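Local coordinates for protein exotoxin type A (Streptococcus pyogenes phage T12, PDB 1FNU) that probably acts as a secreted superantigen toxin, a phage-encoded scarlet fever toxin of the staphylococcal and streptococcal exotoxin family, at residues M139-E144 against K202-L207. Numbering follows the deposited sequence.
Sequences MVTAQE and KDNETL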
# COMPACT_ATOMS: atom_id res chain seq x y z
N MET A 139 -21.03 -0.19 30.61
CA MET A 139 -20.10 -1.19 30.13
C MET A 139 -19.16 -0.41 29.16
O MET A 139 -19.57 0.10 28.08
CB MET A 139 -20.81 -2.36 29.40
CG MET A 139 -21.70 -3.28 30.23
SD MET A 139 -21.07 -4.25 31.67
CE MET A 139 -19.79 -5.42 31.13
N VAL A 140 -17.91 -0.30 29.58
CA VAL A 140 -16.94 0.47 28.81
C VAL A 140 -15.84 -0.41 28.27
O VAL A 140 -15.49 -1.40 28.93
CB VAL A 140 -16.28 1.46 29.72
CG1 VAL A 140 -17.32 2.34 30.26
CG2 VAL A 140 -15.69 0.76 30.88
N THR A 141 -15.30 -0.11 27.10
CA THR A 141 -14.21 -0.98 26.66
C THR A 141 -12.97 -0.68 27.49
O THR A 141 -12.82 0.40 27.99
CB THR A 141 -13.80 -0.82 25.15
OG1 THR A 141 -13.17 0.43 24.95
CG2 THR A 141 -15.04 -0.95 24.24
N ALA A 142 -12.12 -1.70 27.69
CA ALA A 142 -10.84 -1.52 28.40
C ALA A 142 -10.07 -0.40 27.57
O ALA A 142 -9.39 0.51 28.12
CB ALA A 142 -10.07 -2.85 28.36
N GLN A 143 -10.20 -0.49 26.24
CA GLN A 143 -9.55 0.49 25.42
C GLN A 143 -9.84 1.93 25.89
O GLN A 143 -8.92 2.79 26.08
CB GLN A 143 -9.99 0.31 23.92
CG GLN A 143 -9.25 1.26 22.96
CD GLN A 143 -9.61 1.14 21.52
OE1 GLN A 143 -10.48 0.37 21.14
NE2 GLN A 143 -8.94 1.92 20.68
N GLU A 144 -11.10 2.25 26.05
CA GLU A 144 -11.39 3.61 26.45
C GLU A 144 -10.69 4.03 27.78
O GLU A 144 -10.13 5.14 27.93
CB GLU A 144 -12.91 3.80 26.54
CG GLU A 144 -13.33 4.99 27.34
CD GLU A 144 -14.86 5.23 27.34
OE1 GLU A 144 -15.58 4.60 26.53
OE2 GLU A 144 -15.35 6.07 28.14
N LYS A 202 -8.26 -5.32 19.73
CA LYS A 202 -9.08 -6.02 18.78
C LYS A 202 -10.20 -6.88 19.38
O LYS A 202 -11.27 -7.01 18.76
CB LYS A 202 -8.18 -6.93 17.89
CG LYS A 202 -8.75 -7.27 16.52
CD LYS A 202 -7.72 -8.07 15.67
CE LYS A 202 -8.16 -9.55 15.42
NZ LYS A 202 -9.17 -9.76 14.37
N ASP A 203 -9.99 -7.44 20.58
CA ASP A 203 -11.01 -8.35 21.10
C ASP A 203 -12.16 -7.58 21.71
O ASP A 203 -13.06 -8.18 22.22
CB ASP A 203 -10.45 -9.38 22.10
CG ASP A 203 -9.90 -8.75 23.39
OD1 ASP A 203 -10.24 -7.59 23.77
OD2 ASP A 203 -9.11 -9.49 24.08
N ASN A 204 -12.08 -6.26 21.62
CA ASN A 204 -13.14 -5.37 22.08
C ASN A 204 -13.53 -5.59 23.52
O ASN A 204 -14.67 -5.36 23.88
CB ASN A 204 -14.35 -5.59 21.18
CG ASN A 204 -15.30 -4.44 21.16
OD1 ASN A 204 -14.93 -3.26 21.04
ND2 ASN A 204 -16.59 -4.79 21.20
N GLU A 205 -12.58 -6.05 24.34
CA GLU A 205 -12.83 -6.32 25.76
C GLU A 205 -13.59 -5.16 26.45
O GLU A 205 -13.22 -3.99 26.37
CB GLU A 205 -11.49 -6.63 26.46
CG GLU A 205 -11.56 -6.89 27.92
CD GLU A 205 -12.31 -8.18 28.33
OE1 GLU A 205 -13.54 -8.34 27.97
OE2 GLU A 205 -11.67 -9.04 29.03
N THR A 206 -14.67 -5.54 27.14
CA THR A 206 -15.57 -4.59 27.78
C THR A 206 -15.86 -4.98 29.25
O THR A 206 -15.99 -6.14 29.59
CB THR A 206 -16.92 -4.55 26.93
OG1 THR A 206 -16.64 -4.16 25.56
CG2 THR A 206 -17.93 -3.54 27.49
N LEU A 207 -15.95 -4.01 30.13
CA LEU A 207 -16.26 -4.40 31.48
C LEU A 207 -17.11 -3.44 32.18
O LEU A 207 -17.32 -2.35 31.73
CB LEU A 207 -15.02 -4.70 32.27
CG LEU A 207 -13.98 -3.69 31.83
CD1 LEU A 207 -14.32 -2.45 32.49
CD2 LEU A 207 -12.64 -4.16 32.20
O HOH W 1 -11.03 -3.27 24.98
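Met139 hooks over the backbone of Leu207. Its CB lies 3.7 Å from Thr206 CG2; beyond it the chain bends at chi2 and chi3, which folds SD back past Leu207 C and sets CE against that carbonyl carbon at 3.5 Å and against Leu207 CA. The Met139 CA-H also points at Leu207 O. That oxygen is hydrogen-bonded by Val140 N, and Leu207 N returns a bond of 2.9 Å to Val140 O, with an angle of 165° at the hydrogen. Such a reciprocal pair defines Val140 and Leu207 as an antiparallel hydrogen-bonded pair. Thr141 and Thr206 form the adjoining non-hydrogen-bonded pair, their CA atoms just 4.0 Å apart. Together they make a two-stranded antiparallel ribbon in the beta-grasp domain, at the point where strand 139-141 runs straight into helix 142-157. Thr141 is the N-cap of that helix: with chi1 at 70°, OG1 sits between the backbone N and the carbonyl carbon and accepts from Glu144 N. Its CG2 is thereby left to meet Thr206 OG1 and Asn204 OD1. The Thr206 hydroxyl donates to Asn204 O, whereas Asn204 OD1 accepts from Val103 N of the OB-fold domain. On the other face of the ribbon, Val140 CG2 meets Leu207 CD1 at 3.8 Å; Phe182 of strand 182-185 packs on Leu207, and also on Ala142 at the start of the helix. Glu205 O collects two donors at the first turn of the helix: Ala142 N at 2.9 Å, tilted 30° from the carbonyl plane, and a water at 2.7 Å that in turn accepts from Gln143 N. Two residues earlier, Asp203 OD1 accepts from Glu205 N, closing an Asx turn.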